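Putative uncharacterized protein (Leishmania major, PDB 3M3I) is of unknown function but belongs to the DUF985 family of the cupin superfamily, and its chain folds as a beta barrel that pairs with a second copy. Local coordinates at residues D50-N55 with L78-T83; N55-Y60 with D183-E188; Y60-F65 with S175-P180. All coordinates share one frame; numbering follows the deposited sequence.

Leaving strand 48-50, the chain turns through 50-55 and runs up strand 56-67, whose first residues serve contact 2 and the next ones contact 3. Contact 1 closes a loop of 22 residues by bringing 78-83, the approach to strand 81-87 and its first residues, against the turn. Strand 172-179 returns beside strand 56-67 as contact 3, closing a loop of 109 residues, and the loop after it supplies 183-188 for contact 2, which closes one of 122, so contact 3 is nested inside contact 2. Contact 1 crosses both. Contacts 1 and 2 share Asn55, and contacts 2 and 3 share Tyr60. Together they tie the 50-55 turn, three sheet strands and the loop after strand 172-179.

Contact 1: D50-N55 with L78-T83; sequences DNEEGN and LCSDET
Glu52 reaches Ser80 through a bent chain: chi1 of -69° sets CG beside its backbone N, and chi2 of 83° folds CD round toward the other segment. Ser80 sets its hydroxyl beside its own backbone N (chi1 -54°), and OG stands 3.0 Å from Glu52 OE1. The hydroxyl is a possible donor there, but its proton is not settled, since another acceptor, such as Pro180 O in a weak bond, lies near. The other carboxylate oxygen works through water: one water gives a proton to Glu52 OE2 at 2.7 Å and accepts from the backbone N of Asp81. A carboxylate on a flexible chain suits this place, since its two oxygens can serve two neighbouring residues. Beside it, the sulfur of Cys79 faces both Asn51 ND2 (3.7 Å) and Glu53 OE1 (3.5 Å).

Asn51 shapes the turn that carries these groups. Its OD1 accepts from the backbone N of Glu53 at 3.0 Å, an Asx turn, and from the N of Asn55 at 2.7 Å; the two donors come from opposite faces of the amide plane. Asn51 to Gly54 also form a type I beta turn. Gly54 has a positive phi, where a CB would press on the preceding carbonyl oxygen.

Asp81 OD1 is held by Tyr60 of the second subunit, and Glu52 packs on His47 of that subunit. The turn joins strand 48-50 to strand 56-67 and leans on the entry to strand 81-87, which is hydrogen-bonded to strand 172-179.

Contact 2: N55-Y60 with D183-E188; sequences NRRHAY and DYRDFE
Asp186 OD2 takes the N-H of Arg57 NE at 2.7 Å on its syn lone pair. Arg57 NH2 meets the other oxygen, OD1, at 3.2 Å and almost straight (176°), and a weak, bent third bond runs from NH2 back to OD2. Guanidinium and carboxylate thus come tip to tip in a side-on grip by NE and one NH, their planes 31° apart. Arginine suits this place because its flat end offers parallel N-H groups to a two-oxygen partner. Its chain turns at chi2 (-81°), which sets CD off the straight course, and NH1 bonds back to Arg56 O at 2.7 Å, which should limit rotation of the group.

Asp183 lies over one face of the Arg57 guanidinium, its CG 3.9 Å above the plane and over the centre, with the two flat groups stacked; Asn55 CB lies over the opposite face. The Arg57, Asp183, Arg185 and Asp186 side chains form a salt-bridge network that fastens the start of strand 56-67 to the loop after strand 172-179; the two strands are neighbours in the cupin-family fold. Within that loop Arg185 grips Asp183 side-on, NH2 to OD1 and NE to OD2. The backbone N of Arg185 also bonds to Asp183 OD2, at 2.8 Å on the anti lone pair, making an Asx turn. Arg57 NH1 and Arg185 NH2 are only 3.3 Å apart, two donors of like charge, a proximity that the two aspartates would be expected to offset. A water accepts from Asn55 ND2 and donates to Asp186 OD1, extending the link to the preceding turn.

Contact 3: Y60-F65 with S175-P180; sequences YTTIYF and SCIVSP
Strands 61-65 and 175-179 run antiparallel, their directions 157° apart, with Thr61-Val178 and Ile63-Cys176 as hydrogen-bonded pairs and Thr62-Ile177 and Tyr64-Ser175 as non-hydrogen-bonded ones. Each hydrogen-bonded pair has two backbone bonds, among them Thr61 N to Val178 O at 3.0 Å and Ile63 N to Cys176 O at 2.9 Å. Side chains alternate between the faces. On one, Ile63 CG1 packs on Cys176 CB at 3.7 Å, and the Cys176 sulfur sits 3.8 Å from Phe65 CB, obliquely placed to that ring. Thr61 lies alongside Val178 on this face, and its OG1 bonds to the backbone N of Phe182.

On the other face Thr62 CG2 meets Ile177 CG1 at 4.0 Å, side by side, and Ser175 OG approaches Tyr64 CD1 at 3.6 Å. Beta-branched threonine, isoleucine and valine suit such extended backbone. The hydroxyls are served elsewhere: Ser175 OG bonds to His87, and Thr62 OG1 to Gln147 of the second subunit. Ile177 packs on Ile177 of that subunit. Antiparallel strand pairing of this kind builds the beta barrel of the cupin superfamily, here with one face turned to the partner subunit.

Contact 1: D50-N55 with L78-T83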
loop_
_atom_site.group_PDB
_atom_site.type_symbol
_atom_site.label_atom_id
_atom_site.label_comp_id
_atom_site.label_asym_id
_atom_site.label_seq_id
_atom_site.Cartn_x
_atom_site.Cartn_y
_atom_site.Cartn_z
ATOM N N ASP A 50 -9.742 -17.143 5.568
ATOM C CA ASP A 50 -8.810 -18.252 5.723
ATOM C C ASP A 50 -7.534 -17.970 4.924
ATOM O O ASP A 50 -7.583 -17.640 3.723
ATOM C CB ASP A 50 -9.443 -19.562 5.232
ATOM C CG ASP A 50 -10.485 -20.136 6.211
ATOM O OD1 ASP A 50 -10.310 -20.047 7.453
ATOM O OD2 ASP A 50 -11.473 -20.721 5.731
ATOM N N ASN A 51 -6.388 -18.088 5.584
ATOM C CA ASN A 51 -5.112 -17.858 4.919
ATOM C C ASN A 51 -4.616 -19.088 4.110
ATOM O O ASN A 51 -5.325 -20.077 3.957
ATOM C CB ASN A 51 -4.068 -17.401 5.953
ATOM C CG ASN A 51 -3.682 -18.503 6.882
ATOM O OD1 ASN A 51 -4.235 -19.605 6.790
ATOM N ND2 ASN A 51 -2.729 -18.242 7.776
ATOM N N GLU A 52 -3.392 -19.026 3.597
ATOM C CA GLU A 52 -2.836 -20.122 2.799
ATOM C C GLU A 52 -2.738 -21.451 3.554
ATOM O O GLU A 52 -2.636 -22.491 2.925
ATOM C CB GLU A 52 -1.443 -19.752 2.260
ATOM C CG GLU A 52 -1.430 -18.641 1.194
ATOM C CD GLU A 52 -1.471 -17.223 1.760
ATOM O OE1 GLU A 52 -1.778 -17.042 2.969
ATOM O OE2 GLU A 52 -1.203 -16.284 0.980
ATOM N N GLU A 53 -2.747 -21.414 4.890
ATOM C CA GLU A 53 -2.561 -22.621 5.723
ATOM C C GLU A 53 -3.818 -23.042 6.486
ATOM O O GLU A 53 -3.747 -23.909 7.342
ATOM C CB GLU A 53 -1.411 -22.407 6.721
ATOM C CG GLU A 53 -0.011 -22.409 6.109
ATOM C CD GLU A 53 1.063 -21.795 7.043
ATOM O OE1 GLU A 53 0.714 -20.939 7.911
ATOM O OE2 GLU A 53 2.256 -22.172 6.897
ATOM N N GLY A 54 -4.958 -22.432 6.185
ATOM C CA GLY A 54 -6.220 -22.826 6.799
ATOM C C GLY A 54 -6.712 -21.932 7.933
ATOM O O GLY A 54 -7.881 -22.006 8.314
ATOM N N ASN A 55 -5.835 -21.071 8.449
ATOM C CA ASN A 55 -6.102 -20.310 9.664
ATOM C C ASN A 55 -6.886 -19.016 9.443
ATOM O O ASN A 55 -6.722 -18.345 8.429
ATOM C CB ASN A 55 -4.776 -19.969 10.335
ATOM C CG ASN A 55 -3.930 -21.201 10.630
ATOM O OD1 ASN A 55 -4.443 -22.228 11.069
ATOM N ND2 ASN A 55 -2.628 -21.089 10.412
ATOM N N LEU A 78 7.140 -15.026 6.222
ATOM C CA LEU A 78 5.712 -14.924 6.473
ATOM C C LEU A 78 5.067 -16.093 5.755
ATOM O O LEU A 78 5.756 -16.917 5.177
ATOM C CB LEU A 78 5.166 -13.588 5.950
ATOM C CG LEU A 78 5.703 -12.313 6.614
ATOM C CD1 LEU A 78 5.396 -11.071 5.797
ATOM C CD2 LEU A 78 5.151 -12.143 8.023
ATOM N N CYS A 79 3.754 -16.193 5.815
ATOM C CA CYS A 79 3.049 -17.184 5.008
ATOM C C CYS A 79 2.049 -16.544 4.033
ATOM O O CYS A 79 1.457 -17.238 3.237
ATOM C CB CYS A 79 2.377 -18.232 5.904
ATOM S SG CYS A 79 0.677 -17.901 6.269
ATOM N N SER A 80 1.891 -15.226 4.094
ATOM C CA SER A 80 1.116 -14.479 3.117
ATOM C C SER A 80 2.008 -13.447 2.418
ATOM O O SER A 80 3.085 -13.133 2.907
ATOM C CB SER A 80 -0.050 -13.784 3.812
ATOM O OG SER A 80 -0.820 -14.714 4.546
ATOM N N ASP A 81 1.544 -12.937 1.273
ATOM C CA ASP A 81 2.244 -11.889 0.518
ATOM C C ASP A 81 2.312 -10.610 1.332
ATOM O O ASP A 81 1.388 -10.296 2.078
ATOM C CB ASP A 81 1.506 -11.523 -0.776
ATOM C CG ASP A 81 1.409 -12.657 -1.762
ATOM O OD1 ASP A 81 0.547 -12.557 -2.656
ATOM O OD2 ASP A 81 2.178 -13.634 -1.672
ATOM N N GLU A 82 3.386 -9.855 1.156
ATOM C CA GLU A 82 3.508 -8.544 1.761
ATOM C C GLU A 82 3.913 -7.495 0.717
ATOM O O GLU A 82 4.940 -7.625 0.051
ATOM C CB GLU A 82 4.525 -8.590 2.885
ATOM C CG GLU A 82 4.678 -7.257 3.587
ATOM C CD GLU A 82 5.646 -7.303 4.743
ATOM O OE1 GLU A 82 6.719 -7.932 4.607
ATOM O OE2 GLU A 82 5.325 -6.691 5.777
ATOM N N THR A 83 3.105 -6.448 0.601
ATOM C CA THR A 83 3.298 -5.430 -0.423
ATOM C C THR A 83 3.900 -4.180 0.208
ATOM O O THR A 83 3.370 -3.672 1.195
ATOM C CB THR A 83 1.952 -5.083 -1.142
ATOM O OG1 THR A 83 1.443 -6.243 -1.818
ATOM C CG2 THR A 83 2.148 -3.979 -2.140
HETATM O O HOH W 1 -1.927 -14.936 6.995
HETATM O O HOH W 2 -1.041 -13.735 0.092
#

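Contact 2: N55-Y60 with D183-E188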
loop_
_atom_site.group_PDB
_atom_site.type_symbol
_atom_site.label_atom_id
_atom_site.label_comp_id
_atom_site.label_asym_id
_atom_site.label_seq_id
_atom_site.Cartn_x
_atom_site.Cartn_y
_atom_site.Cartn_z
ATOM N N ASN A 55 -5.835 -21.071 8.449
ATOM C CA ASN A 55 -6.102 -20.310 9.664
ATOM C C ASN A 55 -6.886 -19.016 9.443
ATOM O O ASN A 55 -6.722 -18.345 8.429
ATOM C CB ASN A 55 -4.776 -19.969 10.335
ATOM C CG ASN A 55 -3.930 -21.201 10.630
ATOM O OD1 ASN A 55 -4.443 -22.228 11.069
ATOM N ND2 ASN A 55 -2.628 -21.089 10.412
ATOM N N ARG A 56 -7.714 -18.658 10.418
ATOM C CA ARG A 56 -8.479 -17.412 10.369
ATOM C C ARG A 56 -7.588 -16.211 10.636
ATOM O O ARG A 56 -6.901 -16.135 11.666
ATOM C CB ARG A 56 -9.633 -17.418 11.375
ATOM C CG ARG A 56 -10.619 -18.557 11.171
ATOM C CD ARG A 56 -11.361 -18.462 9.853
ATOM N NE ARG A 56 -12.390 -17.427 9.877
ATOM C CZ ARG A 56 -13.167 -17.123 8.845
ATOM N NH1 ARG A 56 -13.026 -17.764 7.702
ATOM N NH2 ARG A 56 -14.077 -16.167 8.951
ATOM N N ARG A 57 -7.607 -15.282 9.684
ATOM C CA ARG A 57 -6.800 -14.070 9.722
ATOM C C ARG A 57 -7.655 -12.924 9.222
ATOM O O ARG A 57 -8.679 -13.147 8.573
ATOM C CB ARG A 57 -5.595 -14.231 8.827
ATOM C CG ARG A 57 -4.647 -15.346 9.236
ATOM C CD ARG A 57 -3.719 -14.927 10.361
ATOM N NE ARG A 57 -2.856 -16.035 10.774
ATOM C CZ ARG A 57 -3.182 -16.950 11.692
ATOM N NH1 ARG A 57 -4.354 -16.899 12.315
ATOM N NH2 ARG A 57 -2.324 -17.926 11.985
ATOM N N HIS A 58 -7.267 -11.703 9.552
ATOM C CA HIS A 58 -7.871 -10.525 8.944
ATOM C C HIS A 58 -7.594 -10.548 7.433
ATOM O O HIS A 58 -6.535 -11.014 7.011
ATOM C CB HIS A 58 -7.286 -9.241 9.559
ATOM C CG HIS A 58 -7.574 -9.089 11.023
ATOM N ND1 HIS A 58 -6.678 -9.460 12.004
ATOM C CD2 HIS A 58 -8.672 -8.633 11.669
ATOM C CE1 HIS A 58 -7.216 -9.225 13.189
ATOM N NE2 HIS A 58 -8.426 -8.722 13.012
ATOM N N ALA A 59 -8.544 -10.066 6.630
ATOM C CA ALA A 59 -8.332 -9.960 5.189
ATOM C C ALA A 59 -6.962 -9.360 4.911
ATOM O O ALA A 59 -6.171 -9.924 4.167
ATOM C CB ALA A 59 -9.417 -9.117 4.526
ATOM N N TYR A 60 -6.709 -8.204 5.520
ATOM C CA TYR A 60 -5.423 -7.528 5.440
ATOM C C TYR A 60 -5.104 -6.858 6.768
ATOM O O TYR A 60 -5.983 -6.631 7.590
ATOM C CB TYR A 60 -5.431 -6.477 4.337
ATOM C CG TYR A 60 -6.335 -5.305 4.642
ATOM C CD1 TYR A 60 -5.845 -4.158 5.232
ATOM C CD2 TYR A 60 -7.686 -5.356 4.355
ATOM C CE1 TYR A 60 -6.675 -3.102 5.527
ATOM C CE2 TYR A 60 -8.526 -4.290 4.651
ATOM C CZ TYR A 60 -8.011 -3.168 5.240
ATOM O OH TYR A 60 -8.838 -2.111 5.532
ATOM N N ASP A 183 0.013 -12.043 11.498
ATOM C CA ASP A 183 -0.211 -12.630 12.804
ATOM C C ASP A 183 1.141 -13.188 13.215
ATOM O O ASP A 183 1.777 -13.900 12.442
ATOM C CB ASP A 183 -1.287 -13.727 12.732
ATOM C CG ASP A 183 -1.719 -14.244 14.116
ATOM O OD1 ASP A 183 -2.915 -14.142 14.448
ATOM O OD2 ASP A 183 -0.869 -14.775 14.878
ATOM N N TYR A 184 1.600 -12.852 14.421
ATOM C CA TYR A 184 2.920 -13.310 14.872
ATOM C C TYR A 184 3.013 -14.840 14.926
ATOM O O TYR A 184 4.114 -15.389 14.928
ATOM C CB TYR A 184 3.302 -12.685 16.216
ATOM C CG TYR A 184 3.892 -11.293 16.104
ATOM C CD1 TYR A 184 5.177 -11.098 15.639
ATOM C CD2 TYR A 184 3.154 -10.166 16.471
ATOM C CE1 TYR A 184 5.724 -9.809 15.544
ATOM C CE2 TYR A 184 3.684 -8.872 16.369
ATOM C CZ TYR A 184 4.963 -8.705 15.912
ATOM O OH TYR A 184 5.490 -7.434 15.813
ATOM N N ARG A 185 1.874 -15.541 14.915
ATOM C CA ARG A 185 1.925 -16.987 14.820
ATOM C C ARG A 185 2.546 -17.425 13.495
ATOM O O ARG A 185 3.107 -18.513 13.431
ATOM C CB ARG A 185 0.561 -17.619 15.055
ATOM C CG ARG A 185 0.140 -17.622 16.524
ATOM C CD ARG A 185 -1.271 -18.109 16.744
ATOM N NE ARG A 185 -2.261 -17.238 16.121
ATOM C CZ ARG A 185 -3.589 -17.348 16.256
ATOM N NH1 ARG A 185 -4.131 -18.280 17.034
ATOM N NH2 ARG A 185 -4.383 -16.490 15.624
ATOM N N ASP A 186 2.475 -16.566 12.467
ATOM C CA ASP A 186 3.081 -16.803 11.149
ATOM C C ASP A 186 4.421 -16.070 10.930
ATOM O O ASP A 186 4.882 -15.922 9.787
ATOM C CB ASP A 186 2.118 -16.321 10.061
ATOM C CG ASP A 186 0.713 -16.808 10.269
ATOM O OD1 ASP A 186 0.560 -17.982 10.591
ATOM O OD2 ASP A 186 -0.246 -16.029 10.094
ATOM N N PHE A 187 5.037 -15.593 12.007
ATOM C CA PHE A 187 6.263 -14.809 11.919
ATOM C C PHE A 187 7.391 -15.687 12.377
ATOM O O PHE A 187 7.423 -16.129 13.549
ATOM C CB PHE A 187 6.117 -13.582 12.792
ATOM C CG PHE A 187 7.325 -12.690 12.825
ATOM C CD1 PHE A 187 7.635 -11.874 11.742
ATOM C CD2 PHE A 187 8.124 -12.620 13.969
ATOM C CE1 PHE A 187 8.724 -11.037 11.788
ATOM C CE2 PHE A 187 9.215 -11.784 14.013
ATOM C CZ PHE A 187 9.519 -10.985 12.926
ATOM N N GLU A 188 8.283 -15.997 11.441
ATOM C CA GLU A 188 9.455 -16.818 11.712
ATOM C C GLU A 188 10.694 -15.967 11.502
ATOM O O GLU A 188 10.830 -15.343 10.474
ATOM C CB GLU A 188 9.490 -18.065 10.812
ATOM C CG GLU A 188 10.756 -18.927 10.983
ATOM C CD GLU A 188 10.573 -20.386 10.577
ATOM O OE1 GLU A 188 9.596 -20.696 9.856
ATOM O OE2 GLU A 188 11.423 -21.234 10.971
HETATM O O HOH W 3 -1.013 -19.484 9.184
#

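Contact 3: Y60-F65 with S175-P180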
loop_
_atom_site.group_PDB
_atom_site.type_symbol
_atom_site.label_atom_id
_atom_site.label_comp_id
_atom_site.label_asym_id
_atom_site.label_seq_id
_atom_site.Cartn_x
_atom_site.Cartn_y
_atom_site.Cartn_z
ATOM N N TYR A 60 -6.709 -8.204 5.520
ATOM C CA TYR A 60 -5.423 -7.528 5.440
ATOM C C TYR A 60 -5.104 -6.858 6.768
ATOM O O TYR A 60 -5.983 -6.631 7.590
ATOM C CB TYR A 60 -5.431 -6.477 4.337
ATOM C CG TYR A 60 -6.335 -5.305 4.642
ATOM C CD1 TYR A 60 -5.845 -4.158 5.232
ATOM C CD2 TYR A 60 -7.686 -5.356 4.355
ATOM C CE1 TYR A 60 -6.675 -3.102 5.527
ATOM C CE2 TYR A 60 -8.526 -4.290 4.651
ATOM C CZ TYR A 60 -8.011 -3.168 5.240
ATOM O OH TYR A 60 -8.838 -2.111 5.532
ATOM N N THR A 61 -3.828 -6.557 6.950
ATOM C CA THR A 61 -3.323 -5.749 8.037
ATOM C C THR A 61 -2.303 -4.841 7.388
ATOM O O THR A 61 -1.663 -5.242 6.429
ATOM C CB THR A 61 -2.660 -6.610 9.135
ATOM O OG1 THR A 61 -1.628 -7.411 8.570
ATOM C CG2 THR A 61 -3.674 -7.534 9.817
ATOM N N THR A 62 -2.176 -3.606 7.872
ATOM C CA THR A 62 -1.198 -2.655 7.302
ATOM C C THR A 62 -0.333 -2.056 8.394
ATOM O O THR A 62 -0.708 -2.065 9.571
ATOM C CB THR A 62 -1.847 -1.471 6.513
ATOM O OG1 THR A 62 -2.156 -0.409 7.420
ATOM C CG2 THR A 62 -3.112 -1.894 5.766
ATOM N N ILE A 63 0.826 -1.536 7.987
ATOM C CA ILE A 63 1.764 -0.881 8.898
ATOM C C ILE A 63 2.574 0.185 8.188
ATOM O O ILE A 63 2.683 0.191 6.976
ATOM C CB ILE A 63 2.771 -1.877 9.543
ATOM C CG1 ILE A 63 3.723 -2.462 8.507
ATOM C CG2 ILE A 63 2.060 -3.016 10.271
ATOM C CD1 ILE A 63 4.913 -3.173 9.123
ATOM N N TYR A 64 3.117 1.109 8.973
ATOM C CA TYR A 64 4.191 1.969 8.536
ATOM C C TYR A 64 5.503 1.281 8.921
ATOM O O TYR A 64 5.653 0.834 10.038
ATOM C CB TYR A 64 4.106 3.296 9.238
ATOM C CG TYR A 64 2.993 4.221 8.791
ATOM C CD1 TYR A 64 2.973 4.758 7.507
ATOM C CD2 TYR A 64 2.000 4.606 9.669
ATOM C CE1 TYR A 64 1.976 5.635 7.116
ATOM C CE2 TYR A 64 1.001 5.472 9.285
ATOM C CZ TYR A 64 0.993 5.989 8.016
ATOM O OH TYR A 64 -0.006 6.864 7.646
ATOM N N PHE A 65 6.447 1.180 7.999
ATOM C CA PHE A 65 7.739 0.589 8.306
ATOM C C PHE A 65 8.873 1.524 7.915
ATOM O O PHE A 65 8.935 1.961 6.776
ATOM C CB PHE A 65 7.899 -0.753 7.593
ATOM C CG PHE A 65 9.157 -1.462 7.954
ATOM C CD1 PHE A 65 9.251 -2.170 9.140
ATOM C CD2 PHE A 65 10.264 -1.390 7.136
ATOM C CE1 PHE A 65 10.423 -2.816 9.488
ATOM C CE2 PHE A 65 11.440 -2.038 7.477
ATOM C CZ PHE A 65 11.519 -2.746 8.660
ATOM N N SER A 175 5.049 1.964 3.597
ATOM C CA SER A 175 3.935 1.246 4.174
ATOM C C SER A 175 4.028 -0.188 3.697
ATOM O O SER A 175 4.441 -0.432 2.569
ATOM C CB SER A 175 2.608 1.861 3.745
ATOM O OG SER A 175 2.423 3.118 4.343
ATOM N N CYS A 176 3.668 -1.127 4.574
ATOM C CA CYS A 176 3.556 -2.528 4.216
ATOM C C CYS A 176 2.130 -3.021 4.443
ATOM O O CYS A 176 1.496 -2.680 5.438
ATOM C CB CYS A 176 4.519 -3.366 5.042
ATOM S SG CYS A 176 6.229 -2.856 4.942
ATOM N N ILE A 177 1.631 -3.840 3.522
ATOM C CA ILE A 177 0.321 -4.481 3.691
ATOM C C ILE A 177 0.505 -5.981 3.564
ATOM O O ILE A 177 1.012 -6.434 2.562
ATOM C CB ILE A 177 -0.678 -3.982 2.627
ATOM C CG1 ILE A 177 -0.736 -2.459 2.636
ATOM C CG2 ILE A 177 -2.069 -4.530 2.861
ATOM C CD1 ILE A 177 -1.530 -1.920 1.480
ATOM N N VAL A 178 0.136 -6.741 4.591
ATOM C CA VAL A 178 0.146 -8.197 4.502
ATOM C C VAL A 178 -1.284 -8.674 4.304
ATOM O O VAL A 178 -2.174 -8.240 5.019
ATOM C CB VAL A 178 0.769 -8.854 5.750
ATOM C CG1 VAL A 178 0.994 -10.341 5.502
ATOM C CG2 VAL A 178 2.074 -8.173 6.122
ATOM N N SER A 179 -1.503 -9.516 3.294
ATOM C CA SER A 179 -2.840 -10.052 2.979
ATOM C C SER A 179 -2.787 -11.439 2.338
ATOM O O SER A 179 -2.157 -11.615 1.284
ATOM C CB SER A 179 -3.605 -9.126 2.043
ATOM O OG SER A 179 -4.803 -9.743 1.594
ATOM N N PRO A 180 -3.461 -12.430 2.962
ATOM C CA PRO A 180 -4.200 -12.338 4.219
ATOM C C PRO A 180 -3.315 -11.895 5.400
ATOM O O PRO A 180 -2.102 -12.054 5.359
ATOM C CB PRO A 180 -4.744 -13.765 4.403
ATOM C CG PRO A 180 -4.842 -14.296 3.042
ATOM C CD PRO A 180 -3.647 -13.755 2.334
#